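PDB 6EU4: tail spike protein from Acinetobacter phage vB_AbaP_AS12, which probably recognises and degrades the capsular polysaccharide of its Acinetobacter baumannii host as a trimeric, beta-helical tailspike. Local coordinates for residues 16-21 / 35-40; 62-67 / 79-84; 162-167 / 179-184; 316-321 / 337-342; 373-378 / 411-416. All blocks are in the same frame, centred on the assembly; numbering follows the deposited sequence.

Contact 1: residues 16-21 / 35-40; sequences VDVKIV and GMVAYV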
# COMPACT_ATOMS: atom_id res chain seq x y z
N VAL A 16 32.39 4.07 56.95
CA VAL A 16 33.06 3.17 56.01
C VAL A 16 32.87 3.65 54.56
O VAL A 16 31.76 3.97 54.13
CB VAL A 16 32.57 1.73 56.18
CG1 VAL A 16 31.11 1.60 55.73
CG2 VAL A 16 33.47 0.76 55.41
N ASP A 17 33.97 3.67 53.82
CA ASP A 17 34.03 4.29 52.50
C ASP A 17 34.03 3.25 51.40
O ASP A 17 34.23 2.05 51.64
CB ASP A 17 35.28 5.16 52.39
CG ASP A 17 35.36 6.23 53.46
OD1 ASP A 17 34.34 6.45 54.16
OD2 ASP A 17 36.44 6.85 53.60
N VAL A 18 33.81 3.71 50.18
CA VAL A 18 33.91 2.86 49.00
C VAL A 18 35.38 2.64 48.68
O VAL A 18 36.13 3.60 48.50
CB VAL A 18 33.17 3.49 47.81
CG1 VAL A 18 33.30 2.61 46.58
CG2 VAL A 18 31.71 3.74 48.14
N LYS A 19 35.78 1.37 48.60
CA LYS A 19 37.16 0.99 48.33
C LYS A 19 37.40 0.87 46.83
O LYS A 19 36.56 0.32 46.11
CB LYS A 19 37.51 -0.33 49.01
CG LYS A 19 38.88 -0.88 48.63
CD LYS A 19 39.27 -2.11 49.45
CE LYS A 19 40.77 -2.43 49.35
NZ LYS A 19 41.65 -1.23 49.57
N ILE A 20 38.55 1.36 46.37
CA ILE A 20 38.93 1.28 44.96
C ILE A 20 39.63 -0.05 44.71
O ILE A 20 40.48 -0.48 45.49
CB ILE A 20 39.84 2.46 44.57
CG1 ILE A 20 39.11 3.79 44.68
CG2 ILE A 20 40.38 2.28 43.16
CD1 ILE A 20 40.08 4.99 44.68
N VAL A 21 39.31 -0.66 43.58
CA VAL A 21 39.93 -1.89 43.11
C VAL A 21 40.31 -1.68 41.65
O VAL A 21 39.51 -1.14 40.88
CB VAL A 21 38.97 -3.09 43.28
CG1 VAL A 21 39.55 -4.36 42.66
CG2 VAL A 21 38.64 -3.29 44.77
N GLY A 35 28.99 -7.21 52.91
CA GLY A 35 28.35 -5.94 52.60
C GLY A 35 29.27 -4.80 52.21
O GLY A 35 28.77 -3.69 51.97
N MSE A 36 30.58 -5.03 52.16
CA MSE A 36 31.54 -4.02 51.72
C MSE A 36 31.26 -3.58 50.28
O MSE A 36 30.82 -4.39 49.46
CB MSE A 36 32.96 -4.59 51.85
CG MSE A 36 34.10 -3.66 51.44
SE MSE A 36 35.87 -4.39 51.95
CE MSE A 36 35.73 -4.20 53.88
N VAL A 37 31.51 -2.32 49.95
CA VAL A 37 31.31 -1.78 48.60
C VAL A 37 32.66 -1.40 48.02
O VAL A 37 33.44 -0.68 48.66
CB VAL A 37 30.36 -0.57 48.59
CG1 VAL A 37 30.13 -0.09 47.16
CG2 VAL A 37 29.04 -0.89 49.29
N ALA A 38 32.92 -1.86 46.80
CA ALA A 38 34.12 -1.52 46.05
C ALA A 38 33.73 -0.90 44.71
O ALA A 38 32.67 -1.20 44.15
CB ALA A 38 34.99 -2.75 45.80
N TYR A 39 34.61 -0.04 44.20
CA TYR A 39 34.51 0.49 42.85
C TYR A 39 35.65 -0.09 42.03
O TYR A 39 36.82 0.15 42.34
CB TYR A 39 34.57 2.02 42.84
CG TYR A 39 34.43 2.60 41.45
CD1 TYR A 39 33.19 2.74 40.86
CD2 TYR A 39 35.55 2.99 40.73
CE1 TYR A 39 33.05 3.27 39.58
CE2 TYR A 39 35.43 3.52 39.46
CZ TYR A 39 34.18 3.65 38.89
OH TYR A 39 34.07 4.18 37.63
N VAL A 40 35.31 -0.84 40.98
CA VAL A 40 36.31 -1.44 40.10
C VAL A 40 36.53 -0.51 38.91
O VAL A 40 35.58 -0.16 38.20
CB VAL A 40 35.87 -2.84 39.63
CG1 VAL A 40 36.92 -3.45 38.69
CG2 VAL A 40 35.65 -3.77 40.83
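Three backbone hydrogen bonds pair residues 19-21 with residues 37-40 in parallel. Lys19 N reaches Val37 O at 3.1 Å, almost straight at the hydrogen and in the plane of the carbonyl. Lys19 O then takes Tyr39 N at 2.8 Å, nearly along its C=O axis, and Tyr39 O accepts Val21 N at 2.9 Å from above the carbonyl plane. Carbonyls also receive CA-H contacts, the shortest from Ala38 CA to Lys19 O at 3.1 Å. On the other edge of strand 37-40, Ala38 is backbone-bonded with Arg61 and Val40 with Gly59, while Val18 and Ile20 bond with the backbones of the second and third subunits respectively. On one face Val21 CG2, anti to its carbonyl carbon, lies 3.8 Å from Ala38 CB. On the other, Val18 CG1 touches Tyr39 CB at 4.0 Å. The Tyr39 ring, with CG anti to the backbone N (chi1 -179°), extends away from strand 19-21, meets His60 edge-to-face and stacks on His60 of the third subunit near a bound zinc ion. This parallel pair forms one end of a five-stranded mixed sheet at an intersubunit junction.

Contact 2: residues 62-67 / 79-84; sequences IYVASR and GWVLQI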
# COMPACT_ATOMS: atom_id res chain seq x y z
N ILE A 62 29.36 -5.15 45.45
CA ILE A 62 29.06 -5.34 46.86
C ILE A 62 29.39 -6.77 47.23
O ILE A 62 28.93 -7.71 46.56
CB ILE A 62 27.59 -5.02 47.19
CG1 ILE A 62 27.27 -3.58 46.79
CG2 ILE A 62 27.33 -5.24 48.68
CD1 ILE A 62 25.79 -3.21 46.93
N TYR A 63 30.15 -6.95 48.30
CA TYR A 63 30.56 -8.28 48.72
C TYR A 63 29.42 -9.01 49.41
O TYR A 63 28.82 -8.49 50.35
CB TYR A 63 31.77 -8.18 49.64
CG TYR A 63 32.32 -9.52 50.03
CD1 TYR A 63 32.76 -10.41 49.06
CD2 TYR A 63 32.40 -9.91 51.36
CE1 TYR A 63 33.26 -11.65 49.40
CE2 TYR A 63 32.90 -11.15 51.71
CZ TYR A 63 33.33 -12.01 50.72
OH TYR A 63 33.83 -13.24 51.05
N VAL A 64 29.09 -10.20 48.91
CA VAL A 64 28.07 -11.06 49.49
C VAL A 64 28.78 -12.31 50.02
O VAL A 64 29.05 -13.25 49.26
CB VAL A 64 26.98 -11.44 48.48
CG1 VAL A 64 25.93 -12.33 49.12
CG2 VAL A 64 26.33 -10.19 47.90
N ALA A 65 29.07 -12.31 51.33
CA ALA A 65 29.95 -13.33 51.91
C ALA A 65 29.44 -14.75 51.65
O ALA A 65 30.23 -15.67 51.45
CB ALA A 65 30.11 -13.10 53.41
N SER A 66 28.12 -14.95 51.69
CA SER A 66 27.57 -16.28 51.47
C SER A 66 27.81 -16.79 50.06
O SER A 66 27.55 -17.97 49.79
CB SER A 66 26.07 -16.27 51.76
OG SER A 66 25.38 -15.46 50.83
N ARG A 67 28.28 -15.94 49.14
CA ARG A 67 28.58 -16.36 47.78
C ARG A 67 30.07 -16.24 47.46
O ARG A 67 30.45 -16.19 46.29
CB ARG A 67 27.74 -15.53 46.80
CG ARG A 67 26.24 -15.66 47.03
CD ARG A 67 25.46 -14.88 46.00
NE ARG A 67 25.76 -15.36 44.66
CZ ARG A 67 25.41 -14.73 43.54
NH1 ARG A 67 24.74 -13.59 43.62
NH2 ARG A 67 25.73 -15.23 42.35
N GLY A 79 32.18 -13.63 45.20
CA GLY A 79 31.23 -13.04 46.11
C GLY A 79 30.92 -11.58 45.85
O GLY A 79 29.96 -11.06 46.44
N TRP A 80 31.70 -10.91 45.00
CA TRP A 80 31.51 -9.49 44.72
C TRP A 80 30.47 -9.35 43.60
O TRP A 80 30.74 -9.69 42.44
CB TRP A 80 32.83 -8.85 44.34
CG TRP A 80 33.76 -8.72 45.50
CD1 TRP A 80 34.69 -9.64 45.91
CD2 TRP A 80 33.85 -7.63 46.42
NE1 TRP A 80 35.35 -9.18 47.02
CE2 TRP A 80 34.86 -7.94 47.35
CE3 TRP A 80 33.17 -6.41 46.54
CZ2 TRP A 80 35.20 -7.09 48.40
CZ3 TRP A 80 33.52 -5.56 47.59
CH2 TRP A 80 34.53 -5.91 48.50
N VAL A 81 29.30 -8.84 43.96
CA VAL A 81 28.17 -8.78 43.03
C VAL A 81 28.15 -7.44 42.31
O VAL A 81 28.26 -6.38 42.94
CB VAL A 81 26.85 -9.03 43.78
CG1 VAL A 81 25.66 -8.88 42.85
CG2 VAL A 81 26.86 -10.42 44.39
N LEU A 82 27.99 -7.50 40.99
CA LEU A 82 27.99 -6.29 40.18
C LEU A 82 26.74 -5.46 40.41
O LEU A 82 25.62 -5.97 40.36
CB LEU A 82 28.10 -6.65 38.71
CG LEU A 82 28.19 -5.47 37.74
CD1 LEU A 82 29.41 -4.60 38.04
CD2 LEU A 82 28.23 -5.98 36.31
N GLN A 83 26.92 -4.17 40.65
CA GLN A 83 25.81 -3.24 40.82
C GLN A 83 25.41 -2.74 39.44
O GLN A 83 26.16 -1.98 38.81
CB GLN A 83 26.20 -2.09 41.74
CG GLN A 83 26.42 -2.51 43.16
CD GLN A 83 25.13 -2.94 43.80
OE1 GLN A 83 24.77 -4.12 43.76
NE2 GLN A 83 24.40 -1.98 44.38
N ILE A 84 24.26 -3.16 38.95
CA ILE A 84 23.81 -2.83 37.60
C ILE A 84 22.87 -1.64 37.69
O ILE A 84 21.95 -1.62 38.52
CB ILE A 84 23.11 -4.02 36.94
CG1 ILE A 84 24.06 -5.22 36.90
CG2 ILE A 84 22.62 -3.65 35.54
CD1 ILE A 84 23.38 -6.48 36.46
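Ile62 and Val81 form an antiparallel hydrogen-bonded pair, Ile62 N giving to Val81 O at 3.0 Å on a lone pair and Val81 N returning to Ile62 O at 2.9 Å from above the carbonyl plane. Val64 N adds a bond to Gly79 O at 2.8 Å, past the non-hydrogen-bonded pair Tyr63-Trp80. Aromatic contact dominates the face carrying that pair. Tyr63 CB sits 3.5 Å from the centroid of the six-membered ring of Trp80, only 3° off its normal, a CH-pi contact. The Tyr63 ring carries on over the indole, its CD1 3.5 Å from Trp80 NE1, with the planes oblique at 40°. Aliphatic packing occupies the opposite face: Val64 CG2 meets Val81 CG2 at 3.6 Å, and Ile62 CD1 presses against the Gln83 amide, 3.2 Å from NE2. That amide is held by Tyr39 OH of the second subunit. Arg67 lays NH1 near Val81 CG2 while its NH2 forms a salt bridge with Glu70. Gly79, with positive phi, fits where a CB would collide with the Tyr63 ring. Strand 59-63 lies between strands 37-40 and 80-82, and Trp80 also packs on Ala38 and Leu30.

Contact 3: residues 162-167 / 179-184; sequences RTINGK and AIPRVG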
# COMPACT_ATOMS: atom_id res chain seq x y z
N ARG A 162 17.64 -31.19 20.04
CA ARG A 162 16.59 -30.86 20.99
C ARG A 162 15.21 -30.98 20.33
O ARG A 162 15.00 -30.46 19.23
CB ARG A 162 16.80 -29.44 21.51
CG ARG A 162 15.71 -28.92 22.39
CD ARG A 162 15.92 -27.44 22.71
NE ARG A 162 14.69 -26.82 23.15
CZ ARG A 162 14.52 -25.51 23.33
NH1 ARG A 162 15.52 -24.67 23.11
NH2 ARG A 162 13.34 -25.04 23.73
N THR A 163 14.28 -31.64 21.01
CA THR A 163 12.92 -31.78 20.51
C THR A 163 12.10 -30.58 20.94
O THR A 163 11.99 -30.30 22.14
CB THR A 163 12.27 -33.07 21.00
OG1 THR A 163 13.00 -34.18 20.49
CG2 THR A 163 10.81 -33.17 20.54
N ILE A 164 11.51 -29.90 19.96
CA ILE A 164 10.66 -28.74 20.17
C ILE A 164 9.35 -29.01 19.45
O ILE A 164 9.34 -29.22 18.23
CB ILE A 164 11.31 -27.45 19.63
CG1 ILE A 164 12.69 -27.24 20.23
CG2 ILE A 164 10.39 -26.27 19.90
CD1 ILE A 164 13.44 -25.99 19.69
N ASN A 165 8.25 -29.02 20.20
CA ASN A 165 6.93 -29.25 19.61
C ASN A 165 6.95 -30.46 18.67
O ASN A 165 6.48 -30.41 17.54
CB ASN A 165 6.46 -28.00 18.88
CG ASN A 165 5.00 -28.08 18.44
OD1 ASN A 165 4.20 -28.81 19.00
ND2 ASN A 165 4.65 -27.28 17.41
N GLY A 166 7.56 -31.55 19.15
CA GLY A 166 7.57 -32.81 18.43
C GLY A 166 8.60 -32.96 17.33
O GLY A 166 8.68 -34.04 16.72
N LYS A 167 9.42 -31.94 17.08
CA LYS A 167 10.40 -31.96 16.00
C LYS A 167 11.81 -31.82 16.56
O LYS A 167 12.07 -30.98 17.42
CB LYS A 167 10.15 -30.82 14.98
CG LYS A 167 8.75 -30.82 14.40
CD LYS A 167 8.47 -32.07 13.61
CE LYS A 167 7.14 -31.98 12.88
NZ LYS A 167 6.98 -33.18 12.00
N ALA A 179 19.20 -17.47 17.10
CA ALA A 179 18.03 -17.33 17.97
C ALA A 179 17.57 -18.73 18.37
O ALA A 179 17.33 -19.57 17.51
CB ALA A 179 16.90 -16.60 17.24
N ILE A 180 17.44 -18.96 19.68
CA ILE A 180 17.06 -20.27 20.22
C ILE A 180 15.92 -20.10 21.22
O ILE A 180 16.04 -19.30 22.16
CB ILE A 180 18.26 -20.95 20.90
CG1 ILE A 180 19.44 -21.06 19.94
CG2 ILE A 180 17.85 -22.32 21.47
CD1 ILE A 180 20.71 -21.78 20.51
N PRO A 181 14.81 -20.85 21.12
CA PRO A 181 13.75 -20.70 22.12
C PRO A 181 14.22 -21.11 23.51
O PRO A 181 15.04 -22.02 23.67
CB PRO A 181 12.63 -21.63 21.62
CG PRO A 181 12.95 -21.84 20.16
CD PRO A 181 14.45 -21.82 20.08
N ARG A 182 13.67 -20.45 24.51
CA ARG A 182 13.80 -20.95 25.88
C ARG A 182 13.29 -22.38 25.97
O ARG A 182 12.42 -22.80 25.20
CB ARG A 182 13.01 -20.07 26.85
CG ARG A 182 13.48 -18.64 26.99
CD ARG A 182 12.44 -17.87 27.86
NE ARG A 182 12.92 -16.56 28.27
CZ ARG A 182 12.20 -15.67 28.95
NH1 ARG A 182 10.94 -15.94 29.28
NH2 ARG A 182 12.73 -14.51 29.30
N VAL A 183 13.84 -23.14 26.92
CA VAL A 183 13.37 -24.51 27.13
C VAL A 183 11.91 -24.47 27.53
O VAL A 183 11.50 -23.67 28.38
CB VAL A 183 14.24 -25.22 28.19
CG1 VAL A 183 15.65 -25.38 27.67
CG2 VAL A 183 14.24 -24.45 29.50
N GLY A 184 11.10 -25.30 26.88
CA GLY A 184 9.66 -25.30 27.07
C GLY A 184 8.88 -24.44 26.09
O GLY A 184 7.66 -24.62 25.96
O HOH W 1 10.86 -26.26 23.95
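The guanidinium of Arg162 reaches into the loop of residues 180-184 and carries most of this contact. NH1 gives a nearly straight bond to Pro181 O at 2.8 Å, the oxygen lying in the guanidinium plane. NH2 reaches Arg182 O, also at 2.8 Å, but bent to 139° at the hydrogen. Both donors stand above the plane of the carbonyl they meet. A water 2.8 Å from Arg162 NH2 accepts a further bond and is weakly linked to Gly184 N. The two consecutive carbonyls and the water thus share the rim of the cation, probably helping balance its charge. Ile164 CD1 lies over the centre of one guanidinium face, 3.7 Å above the plane, and Val183 CG1 over the opposite face, so the flat group is held between two aliphatic chains. Ile180 CG2 borders the edge beside NH1. Further out, the Arg162 chain is extended, with CG anti to the backbone N (chi1 174°), carrying the group across from its strand. Arg162 and Ile164 are placed by a beta hairpin, strands 161-164 and 167-170, closed by a type I' turn at Asn165-Gly166; its arginine pins a loop that follows strand 175-179 of the beta-helix.

Contact 4: residues 316-321 / 337-342; sequences KIVYSN and FLYAEG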
# COMPACT_ATOMS: atom_id res chain seq x y z
N LYS A 316 12.23 -15.23 -5.10
CA LYS A 316 11.62 -16.54 -5.19
C LYS A 316 10.54 -16.58 -4.11
O LYS A 316 10.86 -16.48 -2.92
CB LYS A 316 12.64 -17.66 -4.99
CG LYS A 316 11.98 -19.03 -4.98
CD LYS A 316 13.01 -20.15 -4.79
CE LYS A 316 12.36 -21.50 -4.81
NZ LYS A 316 13.39 -22.58 -4.64
N ILE A 317 9.28 -16.67 -4.53
CA ILE A 317 8.14 -16.53 -3.62
C ILE A 317 7.21 -17.72 -3.82
O ILE A 317 6.55 -17.84 -4.86
CB ILE A 317 7.41 -15.20 -3.82
CG1 ILE A 317 8.43 -14.05 -3.70
CG2 ILE A 317 6.30 -15.05 -2.79
CD1 ILE A 317 7.84 -12.65 -3.74
N VAL A 318 7.17 -18.60 -2.82
CA VAL A 318 6.49 -19.87 -2.91
C VAL A 318 5.44 -19.96 -1.79
O VAL A 318 5.76 -19.73 -0.62
CB VAL A 318 7.50 -21.03 -2.83
CG1 VAL A 318 6.80 -22.36 -2.80
CG2 VAL A 318 8.46 -20.95 -4.03
N TYR A 319 4.21 -20.29 -2.17
CA TYR A 319 3.08 -20.43 -1.25
C TYR A 319 3.03 -19.29 -0.22
O TYR A 319 2.85 -19.50 0.98
CB TYR A 319 3.10 -21.79 -0.56
CG TYR A 319 2.91 -22.92 -1.55
CD1 TYR A 319 1.76 -23.00 -2.33
CD2 TYR A 319 3.85 -23.92 -1.67
CE1 TYR A 319 1.59 -24.04 -3.25
CE2 TYR A 319 3.68 -24.96 -2.56
CZ TYR A 319 2.55 -25.01 -3.36
OH TYR A 319 2.37 -26.05 -4.25
N SER A 320 3.08 -18.06 -0.73
CA SER A 320 3.16 -16.85 0.08
C SER A 320 2.17 -15.83 -0.44
O SER A 320 1.67 -15.94 -1.56
CB SER A 320 4.57 -16.24 0.04
OG SER A 320 5.55 -17.17 0.47
N ASN A 321 1.90 -14.79 0.36
CA ASN A 321 1.22 -13.62 -0.18
C ASN A 321 1.92 -12.37 0.34
O ASN A 321 2.07 -12.18 1.55
CB ASN A 321 -0.30 -13.65 0.10
CG ASN A 321 -0.69 -13.34 1.55
OD1 ASN A 321 -0.45 -14.11 2.48
ND2 ASN A 321 -1.40 -12.22 1.72
N PHE A 337 13.01 -12.27 -12.68
CA PHE A 337 12.85 -11.19 -11.71
C PHE A 337 12.06 -11.71 -10.52
O PHE A 337 12.52 -11.65 -9.38
CB PHE A 337 12.17 -10.00 -12.38
CG PHE A 337 11.84 -8.85 -11.46
CD1 PHE A 337 12.75 -7.81 -11.27
CD2 PHE A 337 10.59 -8.77 -10.86
CE1 PHE A 337 12.43 -6.74 -10.46
CE2 PHE A 337 10.26 -7.72 -10.04
CZ PHE A 337 11.17 -6.68 -9.84
N LEU A 338 10.89 -12.29 -10.79
CA LEU A 338 10.04 -12.90 -9.78
C LEU A 338 9.71 -14.30 -10.25
O LEU A 338 9.19 -14.49 -11.37
CB LEU A 338 8.75 -12.11 -9.58
CG LEU A 338 7.68 -12.82 -8.73
CD1 LEU A 338 8.16 -13.07 -7.31
CD2 LEU A 338 6.40 -11.97 -8.74
N TYR A 339 10.03 -15.28 -9.42
CA TYR A 339 9.47 -16.62 -9.52
C TYR A 339 8.37 -16.73 -8.47
O TYR A 339 8.64 -16.63 -7.28
CB TYR A 339 10.54 -17.68 -9.30
CG TYR A 339 9.98 -19.07 -9.32
CD1 TYR A 339 9.82 -19.75 -10.52
CD2 TYR A 339 9.56 -19.71 -8.15
CE1 TYR A 339 9.28 -21.04 -10.56
CE2 TYR A 339 9.03 -20.99 -8.18
CZ TYR A 339 8.88 -21.64 -9.39
OH TYR A 339 8.34 -22.91 -9.45
N ALA A 340 7.13 -16.95 -8.92
CA ALA A 340 5.97 -17.05 -8.04
C ALA A 340 5.29 -18.38 -8.28
O ALA A 340 4.87 -18.67 -9.41
CB ALA A 340 4.98 -15.91 -8.28
N GLU A 341 5.18 -19.18 -7.23
CA GLU A 341 4.57 -20.51 -7.28
C GLU A 341 3.57 -20.58 -6.14
O GLU A 341 3.94 -20.46 -4.97
CB GLU A 341 5.64 -21.61 -7.15
CG GLU A 341 5.06 -23.01 -7.12
CD GLU A 341 6.11 -24.09 -6.96
OE1 GLU A 341 7.32 -23.82 -7.11
OE2 GLU A 341 5.69 -25.23 -6.67
N GLY A 342 2.29 -20.73 -6.47
CA GLY A 342 1.25 -20.72 -5.46
C GLY A 342 1.20 -19.47 -4.61
O GLY A 342 0.80 -19.55 -3.44
O HOH W 2 3.35 -26.15 -7.33
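Lys316 and Tyr339 stand side by side, pointing the same way, the lysine CG 4.0 Å from Tyr339 CD2. Both have CG anti to the backbone N. Val318 comes obliquely to the edge of the same ring, CG2 4.2 Å from Tyr339 CE2, so the tyrosine is flanked by two neighbours along strand 316-318. Tyr339 OH gives a 2.7 Å hydrogen bond to Glu341 OE1, which lies in the ring plane but is met from above the carboxylate plane. Glu341 OE2 accepts a water at 2.6 Å that also bonds to Tyr319 OH; the Tyr319 ring and the carboxylate are turned 58° apart. Lys316 NZ is not in contact with this acid, although its charge may steady it. Beneath this face run the parallel bonds of successive beta-helix coils: Ile317 N to Tyr339 O, Glu341 N to Ile317 O at 3.0 Å, and Tyr319 N to Glu341 O. On the buried face, Ile317 and Leu338 cross at about a right angle, their CD1 atoms 3.6 Å apart. Just past strand 316-318, Tyr319 has positive phi, its ring against Gly342, CD1 3.7 Å from Gly342 O; a CB on Gly342 would run into Tyr319 CE1.

Contact 5: residues 373-378 / 411-416; sequences FCVVSN and GGSVFE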
# COMPACT_ATOMS: atom_id res chain seq x y z
N PHE A 373 8.72 -12.53 -15.18
CA PHE A 373 7.70 -12.96 -14.22
C PHE A 373 7.32 -14.37 -14.59
O PHE A 373 6.67 -14.59 -15.62
CB PHE A 373 6.49 -12.01 -14.23
CG PHE A 373 6.85 -10.63 -13.82
CD1 PHE A 373 6.88 -10.28 -12.47
CD2 PHE A 373 7.20 -9.68 -14.76
CE1 PHE A 373 7.26 -9.01 -12.07
CE2 PHE A 373 7.57 -8.39 -14.35
CZ PHE A 373 7.60 -8.07 -13.01
N CYS A 374 7.78 -15.34 -13.80
CA CYS A 374 7.45 -16.74 -13.98
C CYS A 374 6.33 -17.04 -12.98
O CYS A 374 6.58 -17.16 -11.78
CB CYS A 374 8.68 -17.61 -13.77
SG CYS A 374 8.39 -19.36 -14.05
N VAL A 375 5.10 -17.15 -13.47
CA VAL A 375 3.89 -17.07 -12.65
C VAL A 375 3.18 -18.41 -12.78
O VAL A 375 2.46 -18.64 -13.76
CB VAL A 375 2.99 -15.91 -13.09
CG1 VAL A 375 1.81 -15.74 -12.14
CG2 VAL A 375 3.78 -14.61 -13.15
N VAL A 376 3.36 -19.31 -11.80
CA VAL A 376 2.98 -20.70 -11.94
C VAL A 376 2.17 -21.19 -10.74
O VAL A 376 2.22 -20.63 -9.64
CB VAL A 376 4.22 -21.60 -12.17
CG1 VAL A 376 5.06 -21.05 -13.31
CG2 VAL A 376 5.06 -21.74 -10.86
N SER A 377 1.41 -22.27 -10.97
CA SER A 377 0.71 -23.02 -9.92
C SER A 377 -0.21 -22.13 -9.08
O SER A 377 -0.01 -21.93 -7.87
CB SER A 377 1.72 -23.74 -9.02
OG SER A 377 2.47 -24.68 -9.76
N ASN A 378 -1.26 -21.62 -9.72
CA ASN A 378 -2.30 -20.86 -9.03
C ASN A 378 -1.75 -19.61 -8.34
O ASN A 378 -2.24 -19.19 -7.28
CB ASN A 378 -3.04 -21.74 -8.03
CG ASN A 378 -3.89 -22.78 -8.71
OD1 ASN A 378 -4.72 -22.45 -9.56
ND2 ASN A 378 -3.66 -24.04 -8.38
N GLY A 411 -0.82 -22.94 -15.17
CA GLY A 411 -1.32 -23.72 -14.05
C GLY A 411 -2.34 -23.01 -13.17
O GLY A 411 -2.25 -23.07 -11.94
N GLY A 412 -3.33 -22.36 -13.79
CA GLY A 412 -4.36 -21.66 -13.07
C GLY A 412 -3.98 -20.28 -12.58
O GLY A 412 -4.78 -19.64 -11.89
N SER A 413 -2.79 -19.80 -12.92
CA SER A 413 -2.31 -18.50 -12.45
C SER A 413 -2.99 -17.35 -13.19
O SER A 413 -3.59 -17.52 -14.25
CB SER A 413 -0.81 -18.39 -12.62
OG SER A 413 -0.15 -19.36 -11.82
N VAL A 414 -2.86 -16.16 -12.62
CA VAL A 414 -3.32 -14.93 -13.24
C VAL A 414 -2.22 -13.89 -13.11
O VAL A 414 -1.54 -13.80 -12.08
CB VAL A 414 -4.65 -14.43 -12.64
CG1 VAL A 414 -4.51 -14.14 -11.16
CG2 VAL A 414 -5.16 -13.21 -13.40
N PHE A 415 -2.01 -13.13 -14.19
CA PHE A 415 -0.99 -12.10 -14.29
C PHE A 415 -1.66 -10.83 -14.80
O PHE A 415 -2.35 -10.87 -15.82
CB PHE A 415 0.12 -12.54 -15.26
CG PHE A 415 1.23 -11.54 -15.44
CD1 PHE A 415 2.03 -11.14 -14.37
CD2 PHE A 415 1.52 -11.03 -16.70
CE1 PHE A 415 3.09 -10.26 -14.56
CE2 PHE A 415 2.57 -10.14 -16.89
CZ PHE A 415 3.34 -9.75 -15.81
N GLU A 416 -1.45 -9.72 -14.09
CA GLU A 416 -2.13 -8.46 -14.39
C GLU A 416 -1.08 -7.37 -14.53
O GLU A 416 -0.19 -7.25 -13.70
CB GLU A 416 -3.14 -8.11 -13.28
CG GLU A 416 -4.26 -9.16 -13.13
CD GLU A 416 -5.04 -9.08 -11.80
OE1 GLU A 416 -4.48 -8.68 -10.76
OE2 GLU A 416 -6.23 -9.44 -11.79
O HOH W 3 -6.95 -20.74 -10.21
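Ser413 OG is gripped by two hydrogen bonds from outside the pair, one to Glu410 O and one with Ser379 N. Within the pair it nestles against the backbone, 3.1 Å from Val376 C. Its torsion (chi1 -63°) puts OG beside its backbone N, so the hydroxyl turns into the bend at 376-378. Asn378 N gives the one direct hydrogen bond between the segments, to Gly411 O at 2.8 Å, bent to 136° and from above the carbonyl plane. A water ties Asn378 OD1, at 2.9 Å, to Gly412 O and donates to both. Gly411 and Gly412 have positive phi, and a CB on Gly412 would run into Asn378 OD1. Both segments belong to a parallel beta-helix, probably right-handed as in other phage tailspikes, where they join different faces around a corner: strand 371-376 pairs with 405-409, and strand 414-417 with 380-384. Inside that corner the Phe415 side chain, with CG anti to its backbone N, runs at about a right angle to that of Phe373, CE1 3.8 Å from Phe373 CB, while the ring planes are inclined obliquely at 36°. Val375 spreads its branches, CG1 3.8 Å from Ser413 CB and CG2 4.1 Å from Phe415 CD1.

How the contacts relate
Contacts 1 and 2, centres 11 Å apart, belong to one sheet near the N-terminal end: Gly35 N and Met36 O lie 2.9 Å from Tyr63 O and Tyr63 N respectively, as probable hydrogen bonds. Both touch the second subunit; the bound zinc lies about 4 Å from the side chain of Tyr39 and about 9 Å from that of Gln83. Contacts 4 and 5, centres 10 Å apart, are adjoining parts of the beta-helix, linked between strands 336-341 and 371-376. Contact 3 stands between the two groups, its centre 34 Å from that of contact 2 and 29 Å from that of contact 4, touching neither. All five follow in series along the chain.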